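Local coordinates for DyP2 (Amycolatopsis sp. ATCC 39116, PDB 4G2C), which probably acts as a haem-dependent dye-decolourising peroxidase from a lignin-reactive bacterium, oxidising a range of substrates, and also carries a bound manganese ion, at residues D219-P224 with D232-T237; A304-V309 with T316-Q321; V330-S335 with N355-G360. All blocks are in the same frame, centred on the assembly; numbering follows the deposited sequence.

Contact 1. Residues D219-P224 with D232-T237; sequences DGRSQP and DAERDT. With HEM (protoporphyrin IX containing Fe), chain C; ACT (acetate ion), chain N; ACT (acetate ion), chain G.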
loop_
_atom_site.group_PDB
_atom_site.type_symbol
_atom_site.label_atom_id
_atom_site.label_comp_id
_atom_site.label_asym_id
_atom_site.label_seq_id
_atom_site.Cartn_x
_atom_site.Cartn_y
_atom_site.Cartn_z
ATOM N N ASP A 219 9.457 -2.366 4.362
ATOM C CA ASP A 219 8.062 -2.038 4.157
ATOM C C ASP A 219 7.442 -3.087 3.246
ATOM O O ASP A 219 8.142 -3.742 2.482
ATOM C CB ASP A 219 7.908 -0.600 3.631
ATOM C CG ASP A 219 8.369 -0.442 2.195
ATOM O OD1 ASP A 219 9.151 -1.286 1.709
ATOM O OD2 ASP A 219 7.943 0.530 1.538
ATOM N N GLY A 220 6.140 -3.288 3.348
ATOM C CA GLY A 220 5.495 -4.300 2.520
ATOM C C GLY A 220 5.833 -5.749 2.832
ATOM O O GLY A 220 5.945 -6.565 1.926
ATOM N N ARG A 221 5.980 -6.083 4.110
ATOM C CA ARG A 221 6.160 -7.477 4.523
ATOM C C ARG A 221 4.806 -8.185 4.652
ATOM O O ARG A 221 4.627 -9.323 4.214
ATOM C CB ARG A 221 6.899 -7.543 5.869
ATOM C CG ARG A 221 6.952 -8.946 6.484
ATOM C CD ARG A 221 7.693 -9.914 5.564
ATOM N NE ARG A 221 7.773 -11.274 6.098
ATOM C CZ ARG A 221 6.855 -12.209 5.895
ATOM N NH1 ARG A 221 5.766 -11.932 5.197
ATOM N NH2 ARG A 221 7.021 -13.425 6.399
ATOM N N SER A 222 3.859 -7.498 5.273
ATOM C CA SER A 222 2.586 -8.101 5.637
ATOM C C SER A 222 1.527 -7.794 4.595
ATOM O O SER A 222 1.035 -6.668 4.514
ATOM C CB SER A 222 2.126 -7.569 6.997
ATOM O OG SER A 222 0.888 -8.147 7.381
ATOM N N GLN A 223 1.182 -8.805 3.810
ATOM C CA GLN A 223 0.229 -8.681 2.720
ATOM C C GLN A 223 -0.869 -9.721 2.866
ATOM O O GLN A 223 -0.593 -10.860 3.246
ATOM C CB GLN A 223 0.942 -8.915 1.378
ATOM C CG GLN A 223 1.956 -7.838 0.983
ATOM C CD GLN A 223 1.290 -6.573 0.453
ATOM O OE1 GLN A 223 0.059 -6.442 0.469
ATOM N NE2 GLN A 223 2.103 -5.634 -0.022
ATOM N N PRO A 224 -2.118 -9.343 2.538
ATOM C CA PRO A 224 -3.189 -10.335 2.347
ATOM C C PRO A 224 -2.838 -11.267 1.187
ATOM O O PRO A 224 -2.428 -10.789 0.135
ATOM C CB PRO A 224 -4.401 -9.474 1.976
ATOM C CG PRO A 224 -3.804 -8.218 1.372
ATOM C CD PRO A 224 -2.555 -7.979 2.195
ATOM N N ASP A 232 0.697 -21.296 0.813
ATOM C CA ASP A 232 1.621 -22.420 0.979
ATOM C C ASP A 232 3.061 -21.928 1.041
ATOM O O ASP A 232 3.854 -22.391 1.865
ATOM C CB ASP A 232 1.473 -23.442 -0.156
ATOM C CG ASP A 232 0.123 -24.122 -0.152
ATOM O OD1 ASP A 232 -0.592 -24.014 0.871
ATOM O OD2 ASP A 232 -0.217 -24.773 -1.164
ATOM N N ALA A 233 3.397 -20.999 0.152
ATOM C CA ALA A 233 4.748 -20.462 0.082
ATOM C C ALA A 233 5.121 -19.780 1.393
ATOM O O ALA A 233 6.228 -19.955 1.903
ATOM C CB ALA A 233 4.885 -19.480 -1.105
ATOM N N GLU A 234 4.185 -19.000 1.920
ATOM C CA GLU A 234 4.369 -18.283 3.164
ATOM C C GLU A 234 4.630 -19.270 4.296
ATOM O O GLU A 234 5.524 -19.054 5.114
ATOM C CB GLU A 234 3.136 -17.425 3.462
ATOM C CG GLU A 234 3.279 -16.459 4.635
ATOM C CD GLU A 234 4.123 -15.220 4.304
ATOM O OE1 GLU A 234 4.619 -15.105 3.162
ATOM O OE2 GLU A 234 4.289 -14.351 5.191
ATOM N N ARG A 235 3.852 -20.356 4.320
ATOM C CA ARG A 235 3.992 -21.402 5.332
ATOM C C ARG A 235 5.328 -22.124 5.192
ATOM O O ARG A 235 6.041 -22.307 6.182
ATOM C CB ARG A 235 2.830 -22.410 5.252
ATOM C CG ARG A 235 3.001 -23.679 6.130
ATOM C CD ARG A 235 1.692 -24.485 6.208
ATOM N NE ARG A 235 0.969 -24.385 4.943
ATOM C CZ ARG A 235 -0.288 -23.970 4.803
ATOM N NH1 ARG A 235 -1.011 -23.626 5.863
ATOM N NH2 ARG A 235 -0.824 -23.913 3.588
ATOM N N ASP A 236 5.678 -22.516 3.967
ATOM C CA ASP A 236 6.865 -23.334 3.749
ATOM C C ASP A 236 8.180 -22.576 3.896
ATOM O O ASP A 236 9.195 -23.171 4.282
ATOM C CB ASP A 236 6.841 -24.006 2.375
ATOM C CG ASP A 236 5.580 -24.828 2.137
ATOM O OD1 ASP A 236 4.807 -25.045 3.088
ATOM O OD2 ASP A 236 5.360 -25.260 0.984
ATOM N N THR A 237 8.181 -21.281 3.581
ATOM C CA THR A 237 9.457 -20.559 3.422
ATOM C C THR A 237 9.652 -19.323 4.293
ATOM O O THR A 237 10.638 -18.601 4.128
ATOM C CB THR A 237 9.717 -20.146 1.940
ATOM O OG1 THR A 237 8.898 -19.013 1.605
ATOM C CG2 THR A 237 9.419 -21.306 0.984
HETATM C CHA HEM C . 2.978 -1.774 7.199
HETATM C CHB HEM C . 5.473 2.348 6.552
HETATM C CHC HEM C . 1.549 4.495 4.656
HETATM C CHD HEM C . -1.093 0.678 6.028
HETATM C C1A HEM C . 4.001 -0.856 7.175
HETATM C C2A HEM C . 5.364 -1.109 7.596
HETATM C C3A HEM C . 6.045 0.029 7.410
HETATM C C4A HEM C . 5.145 1.033 6.868
HETATM C CMA HEM C . 7.535 0.257 7.714
HETATM C CAA HEM C . 5.892 -2.463 8.148
HETATM C CBA HEM C . 6.272 -3.375 6.977
HETATM C CGA HEM C . 5.086 -4.154 6.456
HETATM O O1A HEM C . 4.404 -4.845 7.235
HETATM O O2A HEM C . 4.803 -4.095 5.241
HETATM C C1B HEM C . 4.646 3.310 5.990
HETATM C C2B HEM C . 4.999 4.674 5.599
HETATM C C3B HEM C . 3.899 5.251 5.074
HETATM C C4B HEM C . 2.830 4.282 5.096
HETATM C CMB HEM C . 6.393 5.323 5.791
HETATM C CAB HEM C . 3.722 6.670 4.491
HETATM C CBB HEM C . 4.775 7.381 4.081
HETATM C C1C HEM C . 0.478 3.676 4.936
HETATM C C2C HEM C . -0.925 4.015 4.755
HETATM C C3C HEM C . -1.649 2.945 5.121
HETATM C C4C HEM C . -0.729 1.909 5.548
HETATM C CMC HEM C . -1.470 5.361 4.196
HETATM C CAC HEM C . -3.192 2.815 5.148
HETATM C CBC HEM C . -3.984 3.898 5.183
HETATM C C1D HEM C . -0.249 -0.342 6.410
HETATM C C2D HEM C . -0.683 -1.687 6.682
HETATM C C3D HEM C . 0.597 -2.434 7.025
HETATM C C4D HEM C . 1.661 -1.484 6.948
HETATM C CMD HEM C . -2.120 -2.232 6.616
HETATM C CAD HEM C . 0.747 -3.889 7.423
HETATM C CBD HEM C . 0.260 -3.934 8.857
HETATM C CGD HEM C . 0.262 -5.395 9.207
HETATM O O1D HEM C . -0.413 -6.173 8.483
HETATM O O2D HEM C . 0.981 -5.762 10.176
HETATM N NA HEM C . 3.904 0.443 6.732
HETATM N NB HEM C . 3.318 3.119 5.660
HETATM N NC HEM C . 0.559 2.381 5.425
HETATM N ND HEM C . 1.129 -0.269 6.579
HETATM FE FE HEM C . 2.256 1.524 6.272
HETATM C C ACT N . 2.034 -26.600 2.109
HETATM O O ACT N . 3.105 -27.066 1.646
HETATM O OXT ACT N . 2.111 -25.516 2.735
HETATM C CH3 ACT N . 0.717 -27.303 1.920
HETATM C C ACT G . -3.372 -21.313 7.105
HETATM O O ACT G . -2.760 -22.401 7.286
HETATM O OXT ACT G . -4.174 -21.242 6.124
HETATM C CH3 ACT G . -3.136 -20.151 8.026
HETATM O O HOH W 1 5.346 -15.066 7.686
HETATM O O HOH W 2 3.836 -12.258 2.628
#
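Arg-221 and Glu-234 form the salt bridge that joins the haem-side loop 219-224 to helix 228-237. The guanidinium approaches end-on and spends two nitrogens on one oxygen: NH1 of Arg-221 donates to OE2 of Glu-234 at 2.8 Å with an N-H...O angle of 156°, and NH2 of Arg-221 reaches the same OE2 at 3.1 Å along a more bent path. OE2 lies in the guanidinium plane, but the carboxylate is turned 75° from that plane. NH1 meets the syn lone pair of OE2, whereas NH2 comes in from above the carboxylate plane. The two side chains extend from opposite directions, and the glutamate bends at its second torsion (76°) to present its acid group.

Two waters supplement the bridge. Water 2 donates to OE1 of Glu-234 at 3.0 Å and makes a weak bond to the carbonyl O of Arg-221; water 1 lies beside OE2 of Glu-234 and NH2 of Arg-221. Val-330 accepts from Arg-221 NE through its backbone oxygen, which gives the guanidinium a further fixed point.

Inward from the bridge, Ser-222 OG donates to haem O1D at 2.6 Å. The contact of Arg-221 N with haem O2A is less certain, because that oxygen is modelled too close to Gly-220. Little apolar packing accompanies these bonds: the segments bury just 73 Å² between them. Asp-219 and Gly-220 close the GXXDG signature of dye-decolourising peroxidases, so this surface salt bridge ties a helix to the signature loop that lines the haem pocket.

Contact 2. Residues A304-V309 with T316-Q321; sequences AGAMLV and TPLTAQ
Leu-318 lays its CD2 methyl over one face of the peptide group between Ala-306 and Met-307, the flat group that matters here; no aromatic ring takes part. The evidence is a set of near-equal separations: CD2 of Leu-318 is 3.4 Å from Ala-306 O, 3.6 Å from Ala-306 C and 3.6 Å from Met-307 CA. This is helix-on-loop packing, in which the chain leaves helix 303-309, turns back, and sets one leucine against the middle of that short helix.

The backbones come within 6.2 Å, measured from CA of Ala-306 to CA of Leu-318. Such closeness is consistent with the helix offering only a methyl at Ala-306. With its CG anti to the backbone N (chi1 -175°), Leu-318 extends straight at the helix and forks there. Both of its methyls, CD1 and CD2, stand 4.0 Å from Ala-306 CB, and CD2 covers the peptide as well. All three residues are buried.

The loop side is itself shaped by a helix-like turn: Pro-317 O accepts from both Ala-320 N and Gln-321 N. Trp-458 NE1 binds the carbonyl O of Leu-318, and the backbone of Leu-318 also pairs with Gly-310. The bound manganese, held by Glu-287 and Glu-313, lies about 8 Å from the side chain of Ala-306. The same CD2 of Leu-318 also meets Met-307 CG at 3.9 Å, the two side chains crossing at a slant.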
loop_
_atom_site.group_PDB
_atom_site.type_symbol
_atom_site.label_atom_id
_atom_site.label_comp_id
_atom_site.label_asym_id
_atom_site.label_seq_id
_atom_site.Cartn_x
_atom_site.Cartn_y
_atom_site.Cartn_z
ATOM N N ALA A 304 13.128 3.314 20.059
ATOM C CA ALA A 304 12.199 4.443 19.985
ATOM C C ALA A 304 11.528 4.442 18.625
ATOM O O ALA A 304 10.331 4.702 18.515
ATOM C CB ALA A 304 12.916 5.757 20.214
ATOM N N GLY A 305 12.315 4.130 17.597
ATOM C CA GLY A 305 11.843 4.078 16.228
ATOM C C GLY A 305 10.888 2.917 16.050
ATOM O O GLY A 305 9.832 3.058 15.429
ATOM N N ALA A 306 11.272 1.762 16.581
ATOM C CA ALA A 306 10.419 0.579 16.589
ATOM C C ALA A 306 9.059 0.873 17.224
ATOM O O ALA A 306 8.041 0.326 16.799
ATOM C CB ALA A 306 11.115 -0.558 17.328
ATOM N N MET A 307 9.031 1.734 18.239
ATOM C CA MET A 307 7.766 2.049 18.914
ATOM C C MET A 307 6.818 2.812 18.004
ATOM O O MET A 307 5.599 2.702 18.143
ATOM C CB MET A 307 7.991 2.857 20.197
ATOM C CG MET A 307 8.561 2.082 21.372
ATOM S SD MET A 307 8.996 3.181 22.765
ATOM C CE MET A 307 9.981 2.071 23.774
ATOM N N LEU A 308 7.377 3.595 17.084
ATOM C CA LEU A 308 6.576 4.396 16.167
ATOM C C LEU A 308 6.016 3.523 15.049
ATOM O O LEU A 308 4.902 3.730 14.573
ATOM C CB LEU A 308 7.424 5.515 15.536
ATOM C CG LEU A 308 8.132 6.459 16.507
ATOM C CD1 LEU A 308 9.043 7.464 15.761
ATOM C CD2 LEU A 308 7.101 7.153 17.362
ATOM N N VAL A 309 6.813 2.556 14.619
ATOM C CA VAL A 309 6.460 1.741 13.470
ATOM C C VAL A 309 5.846 0.380 13.865
ATOM O O VAL A 309 4.900 -0.078 13.237
ATOM C CB VAL A 309 7.693 1.546 12.584
ATOM C CG1 VAL A 309 7.420 0.490 11.523
ATOM C CG2 VAL A 309 8.081 2.897 11.957
ATOM N N THR A 316 12.373 -6.547 12.577
ATOM C CA THR A 316 11.942 -7.376 13.684
ATOM C C THR A 316 10.687 -6.778 14.342
ATOM O O THR A 316 10.662 -5.585 14.686
ATOM C CB THR A 316 13.090 -7.451 14.697
ATOM O OG1 THR A 316 14.276 -7.862 14.003
ATOM C CG2 THR A 316 12.784 -8.436 15.814
ATOM N N PRO A 317 9.625 -7.596 14.492
ATOM C CA PRO A 317 8.408 -7.116 15.156
ATOM C C PRO A 317 8.704 -6.784 16.608
ATOM O O PRO A 317 9.250 -7.607 17.339
ATOM C CB PRO A 317 7.456 -8.319 15.082
ATOM C CG PRO A 317 8.030 -9.217 14.024
ATOM C CD PRO A 317 9.510 -9.005 14.075
ATOM N N LEU A 318 8.368 -5.564 16.998
ATOM C CA LEU A 318 8.570 -5.085 18.340
ATOM C C LEU A 318 7.767 -5.904 19.347
ATOM O O LEU A 318 8.122 -5.961 20.519
ATOM C CB LEU A 318 8.148 -3.613 18.429
ATOM C CG LEU A 318 8.432 -2.941 19.767
ATOM C CD1 LEU A 318 9.903 -3.139 20.106
ATOM C CD2 LEU A 318 8.054 -1.465 19.737
ATOM N N THR A 319 6.673 -6.521 18.898
ATOM C CA THR A 319 5.884 -7.336 19.806
ATOM C C THR A 319 6.602 -8.645 20.119
ATOM O O THR A 319 6.280 -9.306 21.105
ATOM C CB THR A 319 4.471 -7.652 19.276
ATOM O OG1 THR A 319 3.657 -8.123 20.362
ATOM C CG2 THR A 319 4.534 -8.729 18.206
ATOM N N ALA A 320 7.579 -9.024 19.300
ATOM C CA ALA A 320 8.278 -10.291 19.534
ATOM C C ALA A 320 9.697 -10.155 20.112
ATOM O O ALA A 320 10.213 -11.086 20.722
ATOM C CB ALA A 320 8.307 -11.125 18.266
ATOM N N GLN A 321 10.337 -9.012 19.899
ATOM C CA GLN A 321 11.717 -8.826 20.322
ATOM C C GLN A 321 11.915 -7.400 20.810
ATOM O O GLN A 321 11.201 -6.480 20.374
ATOM C CB GLN A 321 12.663 -9.117 19.154
ATOM C CG GLN A 321 12.641 -10.577 18.645
ATOM C CD GLN A 321 13.450 -11.504 19.556
ATOM O OE1 GLN A 321 14.656 -11.687 19.370
ATOM N NE2 GLN A 321 12.787 -12.074 20.560
#

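Contact 3. Residues V330-S335 with N355-G360; sequences VGNDFS and NPRGSG. With HEM (protoporphyrin IX containing Fe), chain C; ACT (acetate ion), chain H.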
loop_
_atom_site.group_PDB
_atom_site.type_symbol
_atom_site.label_atom_id
_atom_site.label_comp_id
_atom_site.label_asym_id
_atom_site.label_seq_id
_atom_site.Cartn_x
_atom_site.Cartn_y
_atom_site.Cartn_z
ATOM N N VAL A 330 12.678 -11.937 7.588
ATOM C CA VAL A 330 11.776 -11.049 8.292
ATOM C C VAL A 330 10.486 -11.817 8.541
ATOM O O VAL A 330 9.882 -12.319 7.602
ATOM C CB VAL A 330 11.453 -9.814 7.441
ATOM C CG1 VAL A 330 10.395 -8.951 8.145
ATOM C CG2 VAL A 330 12.732 -9.019 7.168
ATOM N N GLY A 331 10.061 -11.913 9.796
ATOM C CA GLY A 331 8.873 -12.695 10.101
ATOM C C GLY A 331 7.572 -11.921 9.988
ATOM O O GLY A 331 7.574 -10.699 10.032
ATOM N N ASN A 332 6.462 -12.641 9.860
ATOM C CA ASN A 332 5.127 -12.049 9.939
ATOM C C ASN A 332 4.143 -12.906 10.747
ATOM O O ASN A 332 2.963 -12.568 10.864
ATOM C CB ASN A 332 4.544 -11.799 8.539
ATOM C CG ASN A 332 3.438 -10.766 8.556
ATOM O OD1 ASN A 332 3.547 -9.757 9.243
ATOM N ND2 ASN A 332 2.357 -11.021 7.823
ATOM N N ASP A 333 4.633 -14.012 11.296
ATOM C CA ASP A 333 3.800 -14.941 12.038
ATOM C C ASP A 333 3.677 -14.559 13.514
ATOM O O ASP A 333 4.283 -15.187 14.383
ATOM C CB ASP A 333 4.382 -16.343 11.926
ATOM C CG ASP A 333 3.352 -17.404 12.177
ATOM O OD1 ASP A 333 2.161 -17.040 12.250
ATOM O OD2 ASP A 333 3.727 -18.586 12.300
ATOM N N PHE A 334 2.895 -13.521 13.785
ATOM C CA PHE A 334 2.663 -13.060 15.154
ATOM C C PHE A 334 1.310 -12.356 15.246
ATOM O O PHE A 334 0.766 -11.886 14.240
ATOM C CB PHE A 334 3.745 -12.058 15.580
ATOM C CG PHE A 334 3.777 -10.814 14.731
ATOM C CD1 PHE A 334 2.921 -9.740 15.006
ATOM C CD2 PHE A 334 4.618 -10.736 13.628
ATOM C CE1 PHE A 334 2.926 -8.596 14.215
ATOM C CE2 PHE A 334 4.627 -9.595 12.813
ATOM C CZ PHE A 334 3.786 -8.518 13.111
ATOM N N SER A 335 0.782 -12.290 16.463
ATOM C CA SER A 335 -0.394 -11.497 16.783
ATOM C C SER A 335 -0.024 -10.742 18.042
ATOM O O SER A 335 1.086 -10.874 18.543
ATOM C CB SER A 335 -1.615 -12.390 17.063
ATOM O OG SER A 335 -1.509 -13.032 18.328
ATOM N N ASN A 355 -3.302 -2.666 11.581
ATOM C CA ASN A 355 -3.727 -4.056 11.653
ATOM C C ASN A 355 -3.509 -4.586 13.058
ATOM O O ASN A 355 -2.451 -5.148 13.370
ATOM C CB ASN A 355 -2.994 -4.934 10.636
ATOM C CG ASN A 355 -3.413 -6.392 10.725
ATOM O OD1 ASN A 355 -4.329 -6.733 11.479
ATOM N ND2 ASN A 355 -2.754 -7.262 9.947
ATOM N N PRO A 356 -4.514 -4.398 13.916
ATOM C CA PRO A 356 -4.536 -4.933 15.276
ATOM C C PRO A 356 -4.534 -6.467 15.324
ATOM O O PRO A 356 -4.425 -7.020 16.412
ATOM C CB PRO A 356 -5.874 -4.415 15.842
ATOM C CG PRO A 356 -6.324 -3.332 14.908
ATOM C CD PRO A 356 -5.766 -3.699 13.567
ATOM N N ARG A 357 -4.674 -7.140 14.189
ATOM C CA ARG A 357 -4.616 -8.600 14.163
ATOM C C ARG A 357 -5.534 -9.248 15.203
ATOM O O ARG A 357 -5.134 -10.183 15.899
ATOM C CB ARG A 357 -3.166 -9.085 14.339
ATOM C CG ARG A 357 -2.249 -8.642 13.201
ATOM C CD ARG A 357 -0.794 -9.090 13.354
ATOM N NE ARG A 357 0.014 -8.462 12.307
ATOM C CZ ARG A 357 0.952 -9.073 11.580
ATOM N NH1 ARG A 357 1.271 -10.342 11.795
ATOM N NH2 ARG A 357 1.593 -8.390 10.642
ATOM N N GLY A 358 -6.758 -8.740 15.315
ATOM C CA GLY A 358 -7.751 -9.342 16.192
ATOM C C GLY A 358 -7.796 -8.788 17.614
ATOM O O GLY A 358 -8.605 -9.223 18.433
ATOM N N SER A 359 -6.944 -7.813 17.908
ATOM C CA SER A 359 -6.878 -7.242 19.244
ATOM C C SER A 359 -7.505 -5.846 19.334
ATOM O O SER A 359 -7.416 -5.196 20.379
ATOM C CB SER A 359 -5.418 -7.157 19.690
ATOM O OG SER A 359 -4.723 -6.204 18.902
ATOM N N GLY A 360 -8.120 -5.384 18.242
ATOM C CA GLY A 360 -8.652 -4.025 18.156
ATOM C C GLY A 360 -9.682 -3.715 19.221
ATOM O O GLY A 360 -9.713 -2.611 19.781
HETATM C CHA HEM C . 2.978 -1.774 7.199
HETATM C CHB HEM C . 5.473 2.348 6.552
HETATM C CHC HEM C . 1.549 4.495 4.656
HETATM C CHD HEM C . -1.093 0.678 6.028
HETATM C C1A HEM C . 4.001 -0.856 7.175
HETATM C C2A HEM C . 5.364 -1.109 7.596
HETATM C C3A HEM C . 6.045 0.029 7.410
HETATM C C4A HEM C . 5.145 1.033 6.868
HETATM C CMA HEM C . 7.535 0.257 7.714
HETATM C CAA HEM C . 5.892 -2.463 8.148
HETATM C CBA HEM C . 6.272 -3.375 6.977
HETATM C CGA HEM C . 5.086 -4.154 6.456
HETATM O O1A HEM C . 4.404 -4.845 7.235
HETATM O O2A HEM C . 4.803 -4.095 5.241
HETATM C C1B HEM C . 4.646 3.310 5.990
HETATM C C2B HEM C . 4.999 4.674 5.599
HETATM C C3B HEM C . 3.899 5.251 5.074
HETATM C C4B HEM C . 2.830 4.282 5.096
HETATM C CMB HEM C . 6.393 5.323 5.791
HETATM C CAB HEM C . 3.722 6.670 4.491
HETATM C CBB HEM C . 4.775 7.381 4.081
HETATM C C1C HEM C . 0.478 3.676 4.936
HETATM C C2C HEM C . -0.925 4.015 4.755
HETATM C C3C HEM C . -1.649 2.945 5.121
HETATM C C4C HEM C . -0.729 1.909 5.548
HETATM C CMC HEM C . -1.470 5.361 4.196
HETATM C CAC HEM C . -3.192 2.815 5.148
HETATM C CBC HEM C . -3.984 3.898 5.183
HETATM C C1D HEM C . -0.249 -0.342 6.410
HETATM C C2D HEM C . -0.683 -1.687 6.682
HETATM C C3D HEM C . 0.597 -2.434 7.025
HETATM C C4D HEM C . 1.661 -1.484 6.948
HETATM C CMD HEM C . -2.120 -2.232 6.616
HETATM C CAD HEM C . 0.747 -3.889 7.423
HETATM C CBD HEM C . 0.260 -3.934 8.857
HETATM C CGD HEM C . 0.262 -5.395 9.207
HETATM O O1D HEM C . -0.413 -6.173 8.483
HETATM O O2D HEM C . 0.981 -5.762 10.176
HETATM N NA HEM C . 3.904 0.443 6.732
HETATM N NB HEM C . 3.318 3.119 5.660
HETATM N NC HEM C . 0.559 2.381 5.425
HETATM N ND HEM C . 1.129 -0.269 6.579
HETATM FE FE HEM C . 2.256 1.524 6.272
HETATM C C ACT H . -3.330 -17.038 18.373
HETATM O O ACT H . -3.747 -17.282 19.536
HETATM O OXT ACT H . -2.803 -15.909 18.183
HETATM C CH3 ACT H . -3.457 -18.048 17.266
#
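Arg-357 lays its guanidinium flat on the ring of Phe-334, with planes 9° apart and centres separated by 3.7 Å, although the two side chains run at about a right angle to each other. NH1 of Arg-357 sits over the ring centre and CZ lies off-centre, the geometry of a stacked cation-pi pair. The phenylalanine turns its ring into place with CG between the backbone N and the carbonyl carbon (chi1 61°).

Around the guanidinium rim, four bonds fix its rotation. NH1 of Arg-357 donates to the backbone O of Asn-332 at 2.9 Å and to the backbone O of Phe-334 at 2.9 Å. NH2 of Arg-357 reaches Asn-332 OD1 at 2.8 Å, with the amide plane nearly perpendicular to the guanidinium. Its other proton points almost straight at haem O2D, 2.7 Å from NH2.

The arginine occupies the first inner position of a type I' turn running from Pro-356 to Ser-359, and its backbone N completes an Asx turn with Asn-355 OD1. Asn-355 ND2 meets the other oxygen of the same propionate, haem O1D, at 3.0 Å. Were Arg-357 cut back to an alanine, haem O2D would probably lose its charged mate and both backbone carbonyls these donors, and a face of Phe-334 would be uncovered. The buried guanidinium charge, faced by the ring, two carbonyls and a carboxylate, is likely to favour an ionised propionate.

Overall arrangement
The three contacts follow one another in series along the chain, between strand 211-212 and helix 365-368. Contacts 1 and 3 have centres about 12 Å apart and touch directly: Arg-221 CZ packs on Asn-332 CB at 3.5 Å. Both reach the haem, and they meet on one propionate, so the loop before helix 228-237, through Ser-222, and the loop after helix 350-354 hold it jointly, while 330-335 positions the arginine. Contact 2 lies about 12 Å from contact 3, centre to centre, and joins it through packing of Pro-317 and Thr-319 on Phe-334. Its centre is about 19 Å from that of contact 1, without touching. Phe-334 thus links the haem-propionate side to the region near the manganese.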